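Local coordinates for protein P35 antigen (Borrelia burgdorferi, PDB 4ALY) that is an outer surface lipoprotein of the Lyme disease spirochaete that is critical to ensure infection after a tick bite, at residues 80-85 / 208-213; 132-137 / 180-185; 91-96 / 139-144; 171-176 / 221-226. One frame throughout, in Å; residues are numbered along the deposited sequence.

Interaction 1 (80-85 / 208-213); sequences LDRSEN and NDFEKL
Ser-83 OG lies 3.4 Å from Phe-210 CZ, meeting the phenyl ring at its edge and near its plane, while its hydrogen bond goes back along its own helix to the carbonyl O of Ile-79. That internal bond follows from the first torsion, which sets OG beside the backbone N (chi1 -60°); a small hydroxyl satisfied in this way suits a buried helix face that must receive an aromatic edge. The ring is covered on one face by Arg-82, whose CB stands 4.1 Å above its plane and is offset toward the rim. Beyond CB the arginine runs past the phenylalanine in the opposite direction, bringing NE to 3.5 Å from Phe-210 CB. Only the start of the arginine chain therefore lies over the ring. In this all-helical fold the two segments belong to the long helices 70-95 and 200-233, whose axes here approach to 11.2 Å at an angle of 43°. The wide spacing is bridged by the bulk of Phe-210, which also packs on Ser-185 and Ile-188 of helix 163-189. Toward the partly exposed side, Arg-82 NH2 comes within 4.1 Å of Glu-211 CA. The opposite charges remain apart, with 4.7 Å between Arg-82 NH1 and Glu-211 OE2, so any attraction between them is probably a modest, longer-range one.

Interaction 2 (132-137 / 180-185); sequences RRMLYT and AMEEIS
A buried salt bridge between crossing helices joins helix 129-137 to helix 163-189 near the middle of this helical fold, with Arg-133 and Glu-182 coming from opposite directions. Their guanidinium and carboxylate planes are 12° apart, nearly coplanar. Arg-133 NH2 gives the stronger bond, 2.8 Å to Glu-182 OE1, which accepts through its syn lone pair, on the side of the other oxygen; the second, from NH1 to OE2, is weak at 3.4 Å. The CB of Arg-133 does not point at Glu-182, and bends at chi2 and chi3 bring the end of the chain round to the acid, whereas Glu-182 reaches straight across with an extended chain. The segment axes are 11.7 Å apart at 104°, a separation that two long charged side chains can span. Arg-133 NH1 also donates to Thr-137 OG1 at 2.6 Å, almost in the guanidinium plane, which helps to fix the rotation of the group. Arg-133 probably compensates the buried charge of Glu-182, helped by a hydrogen bond from Gln-178 NE2 to OE2; Ile-86 and Ser-90 of helix 70-95 pack on the same side chain. Met-134 runs past the glutamate in the opposite direction, its CG 3.6 Å from Glu-182 OE1.

Interaction 3 (91-96 / 139-144); sequences EMDSSR and LNFNEG. With SO4 (sulfate ion), chain D.
Phe-141 packs against Asp-93 and Arg-96 where the turn after helix 129-137 meets the C-terminal part of helix 70-95. The turn is a Schellman motif with Asn-140 as its C-prime residue; asparagine suits the place because it tolerates positive phi well. Two residues pack on the ring. Arg-96 CD lies over one face of Phe-141 in a CH-pi interaction, 3.7 Å from the centroid and 25° off the normal. The arginine chain is extended from CG to NE, laying its methylenes past the ring in the opposite direction. Asp-93 meets the ring obliquely, its carboxylate carbon CG 3.6 Å from Phe-141 CD2.

Charge and hydrogen bonding hold these two partners of the ring together. Arg-96 NE donates to Asp-93 OD1 at 3.1 Å in a salt bridge, approaching on the anti side, 22° out of the carboxylate plane. The other oxygen, Asp-93 OD2, is hydrogen-bonded to Thr-137 OG1, so each carboxylate oxygen has a partner, which helps to hold the group beside the ring. Asn-142 is the N-cap of helix 143-157, and its OD1 receives Lys-145 N and, weakly, Gly-144 N. A sulfate ion, probably from the crystallisation liquor, rests beside the turn, with its O3 3.0 Å from Asn-140 ND2 in a weak hydrogen bond.

Interaction 4 (171-176 / 221-226); sequences INRGFS and LKDTDD
Arg-173 and Asp-223 cross at about a right angle, and the guanidinium and carboxylate planes stand 65° apart, so the pair does not adopt the flat arrangement in which each nitrogen has its own oxygen. Instead both terminal nitrogens of the arginine converge end-on upon a single atom. Asp-223 OD2 accepts from Arg-173 NH2 at 2.8 Å, through its anti lone pair, and from Arg-173 NH1 at 3.0 Å. The oxygen lies only 3° out of the guanidinium plane for either bond, although NH1 itself approaches on the anti side tilted out of the carboxylate plane. CG of the arginine is anti to the backbone N (chi1 170°), and bends at chi2 and chi3 then turn the long chain toward the acid. Arginine suits this place because its long chain can reach across to the other helix and still offer two N-H groups, while the short aspartate keeps its charge close to its own helix. Arg-173 NH2 has a second acceptor in Asn-252 OD1, which further restrains the group. The salt bridge ties helix 163-189 to helix 200-233, with Phe-257 and Ile-260 of helix 254-275 packed on the arginine and Lys-251, in the loop before that helix, touching the aspartate.

Interactions 2 and 3 are buried, whereas 1 and 4 are only partly so. Burial does not simply follow depth: the centres of interactions 2 and 4 lie about 6 and 7 Å from the centre of the chain, those of 3 and 1 about 13 and 14 Å. The deeper pair share helix 163-189 and depend on salt bridges, coplanar in the first and crossed in the second. The outer pair share helix 70-95, and in each an arginine's aliphatic part overlies a phenylalanine ring. Helix 200-233 is common to interactions 1 and 4. Thr-137 of 132-137 is hydrogen-bonded to Asp-93 of 91-96; elsewhere neighbours pack, Phe-210 on Ile-184, Met-134 on Phe-175 and Leu-139 on Thr-224.

Interaction 1 (80-85 / 208-213)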
loop_
_atom_site.group_PDB
_atom_site.type_symbol
_atom_site.label_atom_id
_atom_site.label_comp_id
_atom_site.label_asym_id
_atom_site.label_seq_id
_atom_site.Cartn_x
_atom_site.Cartn_y
_atom_site.Cartn_z
ATOM N N LEU A 80 -10.832 13.142 -11.642
ATOM C CA LEU A 80 -9.611 13.904 -11.881
ATOM C C LEU A 80 -9.051 14.505 -10.602
ATOM O O LEU A 80 -7.829 14.593 -10.490
ATOM C CB LEU A 80 -9.812 15.009 -12.919
ATOM C CG LEU A 80 -9.898 14.573 -14.381
ATOM C CD1 LEU A 80 -9.813 15.791 -15.299
ATOM C CD2 LEU A 80 -8.848 13.515 -14.698
ATOM N N ASP A 81 -9.926 14.929 -9.677
ATOM C CA ASP A 81 -9.470 15.376 -8.382
ATOM C C ASP A 81 -8.804 14.198 -7.600
ATOM O O ASP A 81 -7.640 14.324 -7.223
ATOM C CB ASP A 81 -10.588 16.034 -7.546
ATOM C CG ASP A 81 -11.177 17.291 -8.202
ATOM O OD1 ASP A 81 -10.599 17.820 -9.212
ATOM O OD2 ASP A 81 -12.260 17.723 -7.721
ATOM N N ARG A 82 -9.533 13.083 -7.388
ATOM C CA ARG A 82 -8.998 11.874 -6.798
ATOM C C ARG A 82 -7.630 11.425 -7.393
ATOM O O ARG A 82 -6.685 11.217 -6.622
ATOM C CB ARG A 82 -10.043 10.750 -6.731
ATOM C CG ARG A 82 -10.969 10.874 -5.514
ATOM C CD ARG A 82 -12.151 9.879 -5.471
ATOM N NE ARG A 82 -11.880 8.725 -4.586
ATOM C CZ ARG A 82 -12.592 8.395 -3.502
ATOM N NH1 ARG A 82 -13.654 9.118 -3.172
ATOM N NH2 ARG A 82 -12.252 7.334 -2.764
ATOM N N SER A 83 -7.499 11.378 -8.722
ATOM C CA SER A 83 -6.198 11.078 -9.414
ATOM C C SER A 83 -5.100 12.143 -9.224
ATOM O O SER A 83 -3.900 11.834 -9.127
ATOM C CB SER A 83 -6.371 10.897 -10.938
ATOM O OG SER A 83 -7.239 9.838 -11.248
ATOM N N GLU A 84 -5.512 13.403 -9.204
ATOM C CA GLU A 84 -4.582 14.494 -9.003
ATOM C C GLU A 84 -4.087 14.389 -7.584
ATOM O O GLU A 84 -2.893 14.359 -7.397
ATOM C CB GLU A 84 -5.237 15.864 -9.239
ATOM C CG GLU A 84 -4.250 16.937 -9.613
ATOM C CD GLU A 84 -3.579 16.666 -10.951
ATOM O OE1 GLU A 84 -4.318 16.509 -11.953
ATOM O OE2 GLU A 84 -2.319 16.628 -10.997
ATOM N N ASN A 85 -4.999 14.308 -6.608
ATOM C CA ASN A 85 -4.640 14.215 -5.187
ATOM C C ASN A 85 -3.610 13.082 -4.841
ATOM O O ASN A 85 -2.640 13.317 -4.085
ATOM C CB ASN A 85 -5.881 14.172 -4.320
ATOM C CG ASN A 85 -5.578 14.258 -2.838
ATOM O OD1 ASN A 85 -4.876 15.171 -2.369
ATOM N ND2 ASN A 85 -6.130 13.316 -2.070
ATOM N N ASN A 208 -15.813 4.089 -9.032
ATOM C CA ASN A 208 -15.992 3.052 -8.023
ATOM C C ASN A 208 -14.676 2.310 -7.706
ATOM O O ASN A 208 -14.432 1.949 -6.561
ATOM C CB ASN A 208 -17.117 2.093 -8.425
ATOM C CG ASN A 208 -18.504 2.747 -8.306
ATOM O OD1 ASN A 208 -18.778 3.487 -7.351
ATOM N ND2 ASN A 208 -19.371 2.491 -9.274
ATOM N N ASP A 209 -13.831 2.090 -8.712
ATOM C CA ASP A 209 -12.536 1.506 -8.461
ATOM C C ASP A 209 -11.770 2.289 -7.357
ATOM O O ASP A 209 -11.281 1.692 -6.396
ATOM C CB ASP A 209 -11.780 1.378 -9.772
ATOM C CG ASP A 209 -12.310 0.191 -10.638
ATOM O OD1 ASP A 209 -13.263 -0.493 -10.184
ATOM O OD2 ASP A 209 -11.752 -0.093 -11.743
ATOM N N PHE A 210 -11.753 3.619 -7.437
ATOM C CA PHE A 210 -11.146 4.452 -6.385
ATOM C C PHE A 210 -11.686 4.165 -5.018
ATOM O O PHE A 210 -10.936 4.134 -4.051
ATOM C CB PHE A 210 -11.220 5.966 -6.672
ATOM C CG PHE A 210 -10.130 6.427 -7.572
ATOM C CD1 PHE A 210 -8.785 6.034 -7.300
ATOM C CD2 PHE A 210 -10.405 7.165 -8.720
ATOM C CE1 PHE A 210 -7.731 6.409 -8.142
ATOM C CE2 PHE A 210 -9.366 7.528 -9.577
ATOM C CZ PHE A 210 -8.031 7.162 -9.295
ATOM N N GLU A 211 -12.981 3.937 -4.944
ATOM C CA GLU A 211 -13.626 3.627 -3.685
ATOM C C GLU A 211 -13.207 2.338 -3.050
ATOM O O GLU A 211 -13.114 2.257 -1.821
ATOM C CB GLU A 211 -15.127 3.598 -3.890
ATOM C CG GLU A 211 -15.809 4.713 -3.127
ATOM C CD GLU A 211 -17.025 5.274 -3.840
ATOM O OE1 GLU A 211 -17.585 4.631 -4.765
ATOM O OE2 GLU A 211 -17.417 6.390 -3.459
ATOM N N LYS A 212 -13.005 1.305 -3.857
ATOM C CA LYS A 212 -12.552 0.036 -3.314
ATOM C C LYS A 212 -11.090 0.134 -2.895
ATOM O O LYS A 212 -10.705 -0.337 -1.829
ATOM C CB LYS A 212 -12.817 -1.116 -4.285
ATOM C CG LYS A 212 -14.261 -1.581 -4.181
ATOM C CD LYS A 212 -14.726 -2.181 -5.488
ATOM C CE LYS A 212 -16.101 -1.681 -5.883
ATOM N NZ LYS A 212 -16.140 -2.006 -7.320
ATOM N N LEU A 213 -10.305 0.792 -3.727
ATOM C CA LEU A 213 -8.947 1.106 -3.371
ATOM C C LEU A 213 -8.815 1.801 -2.023
ATOM O O LEU A 213 -8.003 1.342 -1.207
ATOM C CB LEU A 213 -8.312 1.931 -4.470
ATOM C CG LEU A 213 -7.204 1.296 -5.307
ATOM C CD1 LEU A 213 -7.087 -0.216 -5.280
ATOM C CD2 LEU A 213 -7.199 1.913 -6.707
#

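Interaction 2 (132-137 / 180-185)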
loop_
_atom_site.group_PDB
_atom_site.type_symbol
_atom_site.label_atom_id
_atom_site.label_comp_id
_atom_site.label_asym_id
_atom_site.label_seq_id
_atom_site.Cartn_x
_atom_site.Cartn_y
_atom_site.Cartn_z
ATOM N N ARG A 132 10.129 1.740 -0.931
ATOM C CA ARG A 132 10.058 2.149 0.429
ATOM C C ARG A 132 9.074 3.362 0.654
ATOM O O ARG A 132 8.188 3.306 1.523
ATOM C CB ARG A 132 11.437 2.452 0.889
ATOM C CG ARG A 132 12.052 1.408 1.743
ATOM C CD ARG A 132 13.295 2.043 2.381
ATOM N NE ARG A 132 14.239 1.432 1.517
ATOM C CZ ARG A 132 15.232 1.991 0.852
ATOM N NH1 ARG A 132 15.577 3.270 1.002
ATOM N NH2 ARG A 132 15.933 1.145 0.117
ATOM N N ARG A 133 9.242 4.430 -0.115
ATOM C CA ARG A 133 8.390 5.632 -0.094
ATOM C C ARG A 133 6.883 5.271 -0.233
ATOM O O ARG A 133 6.009 5.705 0.614
ATOM C CB ARG A 133 8.855 6.662 -1.167
ATOM C CG ARG A 133 8.333 8.117 -0.927
ATOM C CD ARG A 133 6.852 8.265 -1.333
ATOM N NE ARG A 133 6.634 7.788 -2.689
ATOM C CZ ARG A 133 5.447 7.430 -3.140
ATOM N NH1 ARG A 133 4.438 7.466 -2.305
ATOM N NH2 ARG A 133 5.262 7.009 -4.384
ATOM N N MET A 134 6.568 4.408 -1.208
ATOM C CA MET A 134 5.157 3.962 -1.443
ATOM C C MET A 134 4.689 3.225 -0.193
ATOM O O MET A 134 3.597 3.405 0.268
ATOM C CB MET A 134 5.068 3.075 -2.674
ATOM C CG MET A 134 4.447 3.726 -3.902
ATOM S SD MET A 134 5.044 2.927 -5.392
ATOM C CE MET A 134 4.752 4.165 -6.670
ATOM N N LEU A 135 5.548 2.429 0.415
ATOM C CA LEU A 135 5.135 1.795 1.627
ATOM C C LEU A 135 4.777 2.858 2.728
ATOM O O LEU A 135 3.796 2.689 3.465
ATOM C CB LEU A 135 6.254 0.900 2.112
ATOM C CG LEU A 135 6.024 0.212 3.446
ATOM C CD1 LEU A 135 4.769 -0.699 3.411
ATOM C CD2 LEU A 135 7.324 -0.580 3.748
ATOM N N TYR A 136 5.579 3.934 2.840
ATOM C CA TYR A 136 5.370 4.926 3.908
ATOM C C TYR A 136 4.072 5.695 3.628
ATOM O O TYR A 136 3.278 5.940 4.535
ATOM C CB TYR A 136 6.552 5.914 3.986
ATOM C CG TYR A 136 7.937 5.335 4.216
ATOM C CD1 TYR A 136 8.138 4.191 5.000
ATOM C CD2 TYR A 136 9.058 5.931 3.645
ATOM C CE1 TYR A 136 9.409 3.685 5.242
ATOM C CE2 TYR A 136 10.328 5.411 3.829
ATOM C CZ TYR A 136 10.498 4.290 4.669
ATOM O OH TYR A 136 11.776 3.770 4.899
ATOM N N THR A 137 3.869 6.071 2.370
ATOM C CA THR A 137 2.655 6.676 1.916
ATOM C C THR A 137 1.435 5.787 2.204
ATOM O O THR A 137 0.352 6.330 2.496
ATOM C CB THR A 137 2.769 6.975 0.418
ATOM O OG1 THR A 137 3.875 7.859 0.233
ATOM C CG2 THR A 137 1.562 7.652 -0.129
ATOM N N ALA A 180 -0.945 0.321 -6.415
ATOM C CA ALA A 180 -2.139 0.261 -7.271
ATOM C C ALA A 180 -2.771 1.656 -7.393
ATOM O O ALA A 180 -3.113 2.067 -8.511
ATOM C CB ALA A 180 -3.161 -0.737 -6.758
ATOM N N MET A 181 -2.925 2.385 -6.280
ATOM C CA MET A 181 -3.541 3.718 -6.370
ATOM C C MET A 181 -2.788 4.667 -7.312
ATOM O O MET A 181 -3.399 5.513 -7.992
ATOM C CB MET A 181 -3.689 4.366 -4.995
ATOM C CG MET A 181 -4.606 3.609 -4.041
ATOM S SD MET A 181 -4.399 4.137 -2.326
ATOM C CE MET A 181 -5.408 5.607 -2.301
ATOM N N GLU A 182 -1.465 4.512 -7.379
ATOM C CA GLU A 182 -0.660 5.477 -8.108
ATOM C C GLU A 182 -0.489 5.081 -9.581
ATOM O O GLU A 182 -0.300 5.946 -10.435
ATOM C CB GLU A 182 0.703 5.710 -7.420
ATOM C CG GLU A 182 0.513 6.092 -5.972
ATOM C CD GLU A 182 1.769 6.535 -5.250
ATOM O OE1 GLU A 182 2.883 6.334 -5.791
ATOM O OE2 GLU A 182 1.612 7.069 -4.115
ATOM N N GLU A 183 -0.537 3.796 -9.891
ATOM C CA GLU A 183 -0.437 3.374 -11.278
ATOM C C GLU A 183 -1.729 3.808 -11.973
ATOM O O GLU A 183 -1.713 4.388 -13.096
ATOM C CB GLU A 183 -0.384 1.868 -11.368
ATOM C CG GLU A 183 0.960 1.230 -11.145
ATOM C CD GLU A 183 0.872 -0.268 -11.354
ATOM O OE1 GLU A 183 0.395 -0.701 -12.434
ATOM O OE2 GLU A 183 1.234 -1.015 -10.454
ATOM N N ILE A 184 -2.835 3.520 -11.295
ATOM C CA ILE A 184 -4.164 3.862 -11.771
ATOM C C ILE A 184 -4.328 5.390 -11.901
ATOM O O ILE A 184 -4.879 5.813 -12.875
ATOM C CB ILE A 184 -5.274 3.189 -10.919
ATOM C CG1 ILE A 184 -5.480 1.751 -11.371
ATOM C CG2 ILE A 184 -6.593 3.983 -10.902
ATOM C CD1 ILE A 184 -6.020 0.885 -10.263
ATOM N N SER A 185 -3.829 6.208 -10.970
ATOM C CA SER A 185 -3.951 7.646 -11.141
ATOM C C SER A 185 -3.108 8.161 -12.307
ATOM O O SER A 185 -3.516 9.094 -12.987
ATOM C CB SER A 185 -3.619 8.402 -9.864
ATOM O OG SER A 185 -4.437 7.994 -8.806
#

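Interaction 3 (91-96 / 139-144)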
loop_
_atom_site.group_PDB
_atom_site.type_symbol
_atom_site.label_atom_id
_atom_site.label_comp_id
_atom_site.label_asym_id
_atom_site.label_seq_id
_atom_site.Cartn_x
_atom_site.Cartn_y
_atom_site.Cartn_z
ATOM N N GLU A 91 4.346 13.031 -4.612
ATOM C CA GLU A 91 5.555 13.834 -4.871
ATOM C C GLU A 91 6.000 14.581 -3.608
ATOM O O GLU A 91 7.190 14.705 -3.347
ATOM C CB GLU A 91 5.358 14.817 -6.037
ATOM C CG GLU A 91 5.440 14.207 -7.439
ATOM C CD GLU A 91 4.549 14.911 -8.473
ATOM O OE1 GLU A 91 3.862 15.928 -8.184
ATOM O OE2 GLU A 91 4.537 14.430 -9.613
ATOM N N MET A 92 5.032 15.047 -2.829
ATOM C CA MET A 92 5.288 15.701 -1.555
ATOM C C MET A 92 6.008 14.653 -0.650
ATOM O O MET A 92 7.124 14.915 -0.151
ATOM C CB MET A 92 3.942 16.156 -0.936
ATOM C CG MET A 92 3.888 17.429 -0.093
ATOM S SD MET A 92 2.125 17.936 0.150
ATOM C CE MET A 92 1.665 18.565 -1.473
ATOM N N ASP A 93 5.381 13.478 -0.466
ATOM C CA ASP A 93 5.944 12.396 0.297
ATOM C C ASP A 93 7.339 12.027 -0.178
ATOM O O ASP A 93 8.260 11.812 0.600
ATOM C CB ASP A 93 5.051 11.177 0.254
ATOM C CG ASP A 93 3.859 11.343 1.132
ATOM O OD1 ASP A 93 3.847 12.381 1.844
ATOM O OD2 ASP A 93 2.961 10.455 1.125
ATOM N N SER A 94 7.487 12.001 -1.475
ATOM C CA SER A 94 8.739 11.654 -2.039
ATOM C C SER A 94 9.806 12.666 -1.680
ATOM O O SER A 94 11.003 12.338 -1.656
ATOM C CB SER A 94 8.575 11.593 -3.531
ATOM O OG SER A 94 9.809 11.563 -4.085
ATOM N N SER A 95 9.435 13.900 -1.393
ATOM C CA SER A 95 10.498 14.807 -1.062
ATOM C C SER A 95 10.789 14.832 0.454
ATOM O O SER A 95 11.745 15.460 0.890
ATOM C CB SER A 95 10.210 16.183 -1.648
ATOM O OG SER A 95 9.301 16.809 -0.786
ATOM N N ARG A 96 10.015 14.077 1.246
ATOM C CA ARG A 96 10.297 13.882 2.668
ATOM C C ARG A 96 11.551 13.104 3.009
ATOM O O ARG A 96 12.124 13.323 4.086
ATOM C CB ARG A 96 9.077 13.318 3.403
ATOM C CG ARG A 96 7.863 14.260 3.374
ATOM C CD ARG A 96 6.634 13.555 3.924
ATOM N NE ARG A 96 5.373 14.288 3.733
ATOM C CZ ARG A 96 4.993 15.396 4.389
ATOM N NH1 ARG A 96 5.761 15.978 5.306
ATOM N NH2 ARG A 96 3.827 15.937 4.125
ATOM N N LEU A 139 0.797 4.225 4.637
ATOM C CA LEU A 139 0.420 4.439 6.035
ATOM C C LEU A 139 0.273 5.983 6.199
ATOM O O LEU A 139 0.578 6.542 7.278
ATOM C CB LEU A 139 1.529 3.833 6.967
ATOM C CG LEU A 139 1.586 2.303 7.120
ATOM C CD1 LEU A 139 2.927 1.636 7.580
ATOM C CD2 LEU A 139 0.409 1.883 7.987
ATOM N N ASN A 140 -0.092 6.662 5.097
ATOM C CA ASN A 140 -0.291 8.132 5.139
ATOM C C ASN A 140 0.924 8.963 5.571
ATOM O O ASN A 140 0.797 10.082 6.008
ATOM C CB ASN A 140 -1.521 8.489 6.022
ATOM C CG ASN A 140 -2.847 8.043 5.397
ATOM O OD1 ASN A 140 -2.934 7.760 4.219
ATOM N ND2 ASN A 140 -3.858 7.976 6.189
ATOM N N PHE A 141 2.101 8.376 5.487
ATOM C CA PHE A 141 3.364 9.043 5.860
ATOM C C PHE A 141 3.278 9.584 7.280
ATOM O O PHE A 141 3.807 10.623 7.639
ATOM C CB PHE A 141 3.847 10.119 4.844
ATOM C CG PHE A 141 5.320 10.008 4.550
ATOM C CD1 PHE A 141 6.248 10.505 5.441
ATOM C CD2 PHE A 141 5.784 9.307 3.392
ATOM C CE1 PHE A 141 7.600 10.359 5.193
ATOM C CE2 PHE A 141 7.125 9.149 3.166
ATOM C CZ PHE A 141 8.036 9.695 4.046
ATOM N N ASN A 142 2.632 8.812 8.122
ATOM C CA ASN A 142 2.603 9.161 9.486
ATOM C C ASN A 142 3.789 8.551 10.105
ATOM O O ASN A 142 3.741 7.376 10.524
ATOM C CB ASN A 142 1.401 8.548 10.124
ATOM C CG ASN A 142 1.327 8.880 11.568
ATOM O OD1 ASN A 142 2.335 8.865 12.303
ATOM N ND2 ASN A 142 0.153 9.182 11.993
ATOM N N GLU A 143 4.845 9.345 10.222
ATOM C CA GLU A 143 6.128 8.786 10.629
ATOM C C GLU A 143 6.062 8.108 11.997
ATOM O O GLU A 143 6.892 7.252 12.292
ATOM C CB GLU A 143 7.197 9.857 10.553
ATOM C CG GLU A 143 7.280 10.487 9.154
ATOM C CD GLU A 143 8.252 11.647 9.074
ATOM O OE1 GLU A 143 8.973 11.932 10.050
ATOM O OE2 GLU A 143 8.293 12.313 8.031
ATOM N N GLY A 144 5.088 8.505 12.835
ATOM C CA GLY A 144 5.030 7.944 14.183
ATOM C C GLY A 144 4.523 6.498 14.197
ATOM O O GLY A 144 5.048 5.632 14.889
HETATM S S SO4 D . -3.180 10.128 9.478
HETATM O O1 SO4 D . -1.816 10.713 9.474
HETATM O O2 SO4 D . -3.154 8.689 9.891
HETATM O O3 SO4 D . -3.763 10.275 8.124
HETATM O O4 SO4 D . -4.015 10.916 10.412
#

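Interaction 4 (171-176 / 221-226)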
loop_
_atom_site.group_PDB
_atom_site.type_symbol
_atom_site.label_atom_id
_atom_site.label_comp_id
_atom_site.label_asym_id
_atom_site.label_seq_id
_atom_site.Cartn_x
_atom_site.Cartn_y
_atom_site.Cartn_z
ATOM N N ILE A 171 4.758 -5.741 1.946
ATOM C CA ILE A 171 4.927 -5.600 0.525
ATOM C C ILE A 171 3.687 -5.996 -0.272
ATOM O O ILE A 171 3.236 -5.254 -1.136
ATOM C CB ILE A 171 6.176 -6.384 0.102
ATOM C CG1 ILE A 171 7.367 -5.679 0.798
ATOM C CG2 ILE A 171 6.246 -6.479 -1.440
ATOM C CD1 ILE A 171 8.723 -6.219 0.429
ATOM N N ASN A 172 3.127 -7.143 0.040
ATOM C CA ASN A 172 2.052 -7.683 -0.770
ATOM C C ASN A 172 0.751 -7.083 -0.334
ATOM O O ASN A 172 -0.163 -7.016 -1.164
ATOM C CB ASN A 172 1.996 -9.191 -0.631
ATOM C CG ASN A 172 3.259 -9.874 -1.157
ATOM O OD1 ASN A 172 3.166 -10.590 -2.104
ATOM N ND2 ASN A 172 4.425 -9.618 -0.569
ATOM N N ARG A 173 0.683 -6.625 0.941
ATOM C CA ARG A 173 -0.448 -5.847 1.384
ATOM C C ARG A 173 -0.225 -4.304 1.268
ATOM O O ARG A 173 -0.777 -3.692 0.361
ATOM C CB ARG A 173 -1.116 -6.328 2.727
ATOM C CG ARG A 173 -2.129 -5.315 3.226
ATOM C CD ARG A 173 -3.521 -5.690 3.767
ATOM N NE ARG A 173 -3.479 -6.189 5.119
ATOM C CZ ARG A 173 -4.399 -5.959 6.057
ATOM N NH1 ARG A 173 -5.461 -5.192 5.847
ATOM N NH2 ARG A 173 -4.228 -6.520 7.247
ATOM N N GLY A 174 0.560 -3.677 2.148
ATOM C CA GLY A 174 0.592 -2.204 2.216
ATOM C C GLY A 174 1.206 -1.571 0.991
ATOM O O GLY A 174 0.563 -0.689 0.336
ATOM N N PHE A 175 2.406 -2.042 0.618
ATOM C CA PHE A 175 3.015 -1.542 -0.619
ATOM C C PHE A 175 2.037 -1.752 -1.793
ATOM O O PHE A 175 1.796 -0.807 -2.578
ATOM C CB PHE A 175 4.379 -2.147 -0.883
ATOM C CG PHE A 175 4.858 -1.951 -2.285
ATOM C CD1 PHE A 175 5.553 -0.791 -2.648
ATOM C CD2 PHE A 175 4.627 -2.917 -3.246
ATOM C CE1 PHE A 175 5.991 -0.626 -3.946
ATOM C CE2 PHE A 175 5.035 -2.754 -4.564
ATOM C CZ PHE A 175 5.719 -1.605 -4.920
ATOM N N SER A 176 1.413 -2.932 -1.907
ATOM C CA SER A 176 0.751 -3.247 -3.213
ATOM C C SER A 176 -0.447 -2.347 -3.467
ATOM O O SER A 176 -0.716 -1.988 -4.585
ATOM C CB SER A 176 0.335 -4.718 -3.250
ATOM O OG SER A 176 1.481 -5.510 -3.339
ATOM N N LEU A 221 -4.871 0.512 7.174
ATOM C CA LEU A 221 -4.583 1.528 8.198
ATOM C C LEU A 221 -5.168 1.098 9.510
ATOM O O LEU A 221 -4.527 1.255 10.562
ATOM C CB LEU A 221 -5.113 2.922 7.805
ATOM C CG LEU A 221 -4.440 3.678 6.617
ATOM C CD1 LEU A 221 -5.330 4.793 6.054
ATOM C CD2 LEU A 221 -3.102 4.228 7.082
ATOM N N LYS A 222 -6.390 0.571 9.461
ATOM C CA LYS A 222 -7.054 0.050 10.674
ATOM C C LYS A 222 -6.352 -1.189 11.332
ATOM O O LYS A 222 -6.191 -1.283 12.587
ATOM C CB LYS A 222 -8.540 -0.201 10.372
ATOM C CG LYS A 222 -9.352 -0.737 11.557
ATOM C CD LYS A 222 -9.615 -2.244 11.455
ATOM C CE LYS A 222 -11.124 -2.546 11.547
ATOM N NZ LYS A 222 -11.642 -2.649 12.947
ATOM N N ASP A 223 -5.947 -2.151 10.515
ATOM C CA ASP A 223 -5.299 -3.339 11.125
ATOM C C ASP A 223 -3.958 -2.954 11.750
ATOM O O ASP A 223 -3.533 -3.579 12.707
ATOM C CB ASP A 223 -5.124 -4.525 10.146
ATOM C CG ASP A 223 -6.456 -5.160 9.705
ATOM O OD1 ASP A 223 -7.449 -5.061 10.440
ATOM O OD2 ASP A 223 -6.507 -5.745 8.601
ATOM N N THR A 224 -3.364 -1.864 11.265
ATOM C CA THR A 224 -2.018 -1.432 11.658
ATOM C C THR A 224 -2.114 -0.811 12.992
ATOM O O THR A 224 -1.306 -1.100 13.865
ATOM C CB THR A 224 -1.440 -0.306 10.776
ATOM O OG1 THR A 224 -1.409 -0.709 9.443
ATOM C CG2 THR A 224 -0.058 -0.122 11.110
ATOM N N ASP A 225 -3.067 0.096 13.131
ATOM C CA ASP A 225 -3.338 0.768 14.397
ATOM C C ASP A 225 -3.748 -0.267 15.440
ATOM O O ASP A 225 -3.319 -0.159 16.564
ATOM C CB ASP A 225 -4.484 1.768 14.233
ATOM C CG ASP A 225 -4.118 2.958 13.330
ATOM O OD1 ASP A 225 -2.946 3.438 13.346
ATOM O OD2 ASP A 225 -5.025 3.467 12.647
ATOM N N ASP A 226 -4.559 -1.263 15.081
ATOM C CA ASP A 226 -5.039 -2.200 16.114
ATOM C C ASP A 226 -3.894 -3.045 16.622
ATOM O O ASP A 226 -3.830 -3.385 17.832
ATOM C CB ASP A 226 -6.199 -3.104 15.640
ATOM C CG ASP A 226 -7.472 -2.319 15.301
ATOM O OD1 ASP A 226 -7.740 -1.243 15.864
ATOM O OD2 ASP A 226 -8.238 -2.776 14.460
#